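Local coordinates for protein bifunctional endo-1,4-beta-xylanase A (Neocallimastix patriciarum, PDB 2VG9) that probably hydrolyses internal beta-1,4-xylosidic linkages of xylan, as a family 11 glycoside hydrolase (endo-1,4-beta-xylanase) carrying a swapped loop, at residues 130-139 with 171-181. Residues are numbered along the deposited sequence; the frame is centred on the assembly and turned at random.
Sequences VTIDGAQYKI and HITVSDHFKEW
The imidazole of His177 points edge-on at the face of Tyr137, a T-shaped pair with planes at 83° in which His177 NE2 stands over the centre of the phenol ring. Across one face of the same imidazole lies Ile132, its CD1 3.7 Å from the ring centroid in a CH-pi contact. At the indole edge of Trp181 sits Ile139 CG2, 3.7 Å from NE1. With CG1 anti to its carbonyl carbon (chi1 -64°), Ile132 also brings CD1 to within 3.6 Å of Glu180 CG, while the bent Glu180 chain carries its carboxylate to Val130. At the turn end of the hairpin, Asp133 holds the residue just before the helix: its OD2 accepts a nearly straight bond from Thr173 N (2.8 Å, 171°) on the syn side, and a water links Asp133 N to Asp176 OD2. Were Asp133 an alanine, Thr173 N would probably lose this acceptor and the hairpin turn would be less firmly tied to the helix start. Tyr137 OH meanwhile bonds to Glu116 and Arg163. The whole illustrates helix-on-sheet packing: in the family 11 beta jelly roll, the helix 174-182 lies against the beta-hairpin of strands 128-132 and 135-145, joined by a type I' turn.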
# COMPACT_ATOMS: atom_id res chain seq x y z
N VAL A 130 18.92 0.41 3.66
CA VAL A 130 19.25 1.51 2.78
C VAL A 130 18.86 2.85 3.45
O VAL A 130 18.11 2.87 4.42
CB VAL A 130 18.56 1.35 1.39
CG1 VAL A 130 19.04 0.07 0.66
CG2 VAL A 130 17.02 1.38 1.53
N THR A 131 19.40 3.95 2.96
CA THR A 131 19.03 5.26 3.50
C THR A 131 18.23 6.00 2.45
O THR A 131 18.74 6.24 1.36
CB THR A 131 20.32 6.10 3.90
OG1 THR A 131 21.08 5.37 4.87
CG2 THR A 131 19.92 7.45 4.51
N ILE A 132 16.98 6.35 2.77
CA ILE A 132 16.10 7.08 1.85
C ILE A 132 15.41 8.19 2.68
O ILE A 132 14.97 7.94 3.79
CB ILE A 132 15.03 6.16 1.13
CG1 ILE A 132 15.72 5.13 0.22
CG2 ILE A 132 14.06 7.00 0.32
CD1 ILE A 132 14.90 3.87 -0.17
N ASP A 133 15.34 9.41 2.14
CA ASP A 133 14.75 10.53 2.89
C ASP A 133 15.38 10.69 4.29
O ASP A 133 14.70 11.06 5.26
CB ASP A 133 13.21 10.41 2.96
CG ASP A 133 12.56 10.46 1.59
OD1 ASP A 133 12.92 11.35 0.79
OD2 ASP A 133 11.71 9.59 1.29
N GLY A 134 16.67 10.37 4.40
CA GLY A 134 17.43 10.52 5.62
C GLY A 134 17.13 9.47 6.67
O GLY A 134 17.51 9.62 7.84
N ALA A 135 16.40 8.42 6.26
CA ALA A 135 15.93 7.41 7.19
C ALA A 135 16.30 6.01 6.72
O ALA A 135 16.46 5.77 5.50
CB ALA A 135 14.40 7.52 7.36
N GLN A 136 16.38 5.10 7.68
CA GLN A 136 16.71 3.70 7.43
C GLN A 136 15.48 2.87 7.06
O GLN A 136 14.43 2.93 7.75
CB GLN A 136 17.41 3.09 8.65
CG GLN A 136 18.77 3.74 8.99
CD GLN A 136 19.72 3.85 7.76
OE1 GLN A 136 19.95 4.95 7.22
NE2 GLN A 136 20.24 2.71 7.30
N TYR A 137 15.60 2.14 5.94
CA TYR A 137 14.57 1.22 5.48
C TYR A 137 15.31 -0.07 5.17
O TYR A 137 16.44 -0.05 4.68
CB TYR A 137 13.90 1.70 4.18
CG TYR A 137 12.92 2.84 4.35
CD1 TYR A 137 11.54 2.61 4.39
CD2 TYR A 137 13.38 4.16 4.48
CE1 TYR A 137 10.64 3.68 4.51
CE2 TYR A 137 12.47 5.23 4.65
CZ TYR A 137 11.13 4.99 4.67
OH TYR A 137 10.22 6.04 4.82
N LYS A 138 14.65 -1.19 5.44
CA LYS A 138 15.12 -2.50 5.05
C LYS A 138 14.37 -2.89 3.79
O LYS A 138 13.12 -2.86 3.76
CB LYS A 138 14.77 -3.49 6.14
CG LYS A 138 15.21 -4.91 5.83
CD LYS A 138 14.92 -5.86 6.97
CE LYS A 138 15.46 -7.25 6.61
NZ LYS A 138 15.44 -8.13 7.79
N ILE A 139 15.13 -3.27 2.76
CA ILE A 139 14.53 -3.71 1.53
C ILE A 139 14.70 -5.22 1.31
O ILE A 139 15.76 -5.83 1.64
CB ILE A 139 15.01 -2.87 0.33
CG1 ILE A 139 16.52 -3.11 0.05
CG2 ILE A 139 14.68 -1.36 0.55
CD1 ILE A 139 17.06 -2.50 -1.28
N HIS A 171 7.37 13.08 4.38
CA HIS A 171 7.61 13.04 2.94
C HIS A 171 8.25 11.72 2.54
O HIS A 171 9.17 11.25 3.21
CB HIS A 171 8.57 14.15 2.56
CG HIS A 171 8.96 14.10 1.12
ND1 HIS A 171 10.09 13.44 0.68
CD2 HIS A 171 8.31 14.53 0.01
CE1 HIS A 171 10.15 13.52 -0.64
NE2 HIS A 171 9.08 14.16 -1.07
N ILE A 172 7.75 11.11 1.47
CA ILE A 172 8.38 9.93 0.88
C ILE A 172 8.73 10.21 -0.59
O ILE A 172 7.86 10.56 -1.40
CB ILE A 172 7.46 8.67 0.95
CG1 ILE A 172 7.06 8.37 2.43
CG2 ILE A 172 8.09 7.44 0.18
CD1 ILE A 172 5.94 7.38 2.58
N THR A 173 10.02 10.07 -0.90
CA THR A 173 10.48 10.07 -2.27
C THR A 173 10.31 8.66 -2.84
O THR A 173 11.26 7.85 -2.89
CB THR A 173 11.93 10.57 -2.41
OG1 THR A 173 12.10 11.73 -1.57
CG2 THR A 173 12.26 10.89 -3.90
N VAL A 174 9.08 8.39 -3.27
CA VAL A 174 8.68 7.09 -3.79
C VAL A 174 9.65 6.64 -4.90
O VAL A 174 10.06 5.47 -4.94
CB VAL A 174 7.21 7.15 -4.31
CG1 VAL A 174 6.82 5.87 -5.02
CG2 VAL A 174 6.22 7.43 -3.12
N SER A 175 10.06 7.56 -5.78
CA SER A 175 10.99 7.22 -6.87
C SER A 175 12.36 6.72 -6.37
O SER A 175 13.03 5.98 -7.09
CB SER A 175 11.16 8.42 -7.83
OG SER A 175 11.33 9.65 -7.13
N ASP A 176 12.79 7.14 -5.17
CA ASP A 176 14.06 6.70 -4.56
C ASP A 176 13.99 5.22 -4.09
O ASP A 176 14.97 4.48 -4.20
CB ASP A 176 14.46 7.60 -3.38
CG ASP A 176 15.20 8.85 -3.81
OD1 ASP A 176 15.34 9.08 -5.04
OD2 ASP A 176 15.63 9.61 -2.90
N HIS A 177 12.83 4.79 -3.57
CA HIS A 177 12.56 3.39 -3.25
C HIS A 177 12.61 2.57 -4.52
O HIS A 177 13.26 1.53 -4.54
CB HIS A 177 11.21 3.24 -2.54
CG HIS A 177 11.23 3.76 -1.13
ND1 HIS A 177 10.96 5.08 -0.82
CD2 HIS A 177 11.53 3.15 0.04
CE1 HIS A 177 11.07 5.25 0.49
NE2 HIS A 177 11.42 4.10 1.02
N PHE A 178 11.96 3.04 -5.59
CA PHE A 178 12.02 2.28 -6.88
C PHE A 178 13.48 2.12 -7.34
O PHE A 178 13.86 1.04 -7.81
CB PHE A 178 11.18 2.94 -8.00
CG PHE A 178 9.70 3.07 -7.69
CD1 PHE A 178 9.11 2.39 -6.62
CD2 PHE A 178 8.88 3.87 -8.52
CE1 PHE A 178 7.71 2.52 -6.35
CE2 PHE A 178 7.51 3.99 -8.28
CZ PHE A 178 6.92 3.30 -7.20
N LYS A 179 14.27 3.18 -7.22
CA LYS A 179 15.70 3.18 -7.64
C LYS A 179 16.51 2.17 -6.84
O LYS A 179 17.29 1.39 -7.40
CB LYS A 179 16.35 4.55 -7.48
CG LYS A 179 16.09 5.53 -8.62
CD LYS A 179 16.78 6.89 -8.30
CE LYS A 179 15.92 8.08 -8.79
NZ LYS A 179 16.75 9.29 -9.18
N GLU A 180 16.32 2.19 -5.52
CA GLU A 180 16.93 1.21 -4.62
C GLU A 180 16.59 -0.22 -4.96
O GLU A 180 17.48 -1.08 -4.91
CB GLU A 180 16.63 1.49 -3.13
CG GLU A 180 17.36 2.74 -2.59
CD GLU A 180 18.89 2.57 -2.42
OE1 GLU A 180 19.43 1.47 -2.62
OE2 GLU A 180 19.56 3.56 -2.08
N TRP A 181 15.32 -0.50 -5.29
CA TRP A 181 14.95 -1.86 -5.70
C TRP A 181 15.59 -2.26 -7.04
O TRP A 181 16.09 -3.39 -7.22
CB TRP A 181 13.43 -2.02 -5.75
CG TRP A 181 12.70 -1.72 -4.44
CD1 TRP A 181 13.20 -1.78 -3.15
CD2 TRP A 181 11.33 -1.29 -4.31
NE1 TRP A 181 12.21 -1.41 -2.24
CE2 TRP A 181 11.06 -1.11 -2.94
CE3 TRP A 181 10.31 -1.03 -5.24
CZ2 TRP A 181 9.82 -0.68 -2.47
CZ3 TRP A 181 9.08 -0.62 -4.77
CH2 TRP A 181 8.85 -0.43 -3.41
O HOH W 1 16.38 9.87 -0.53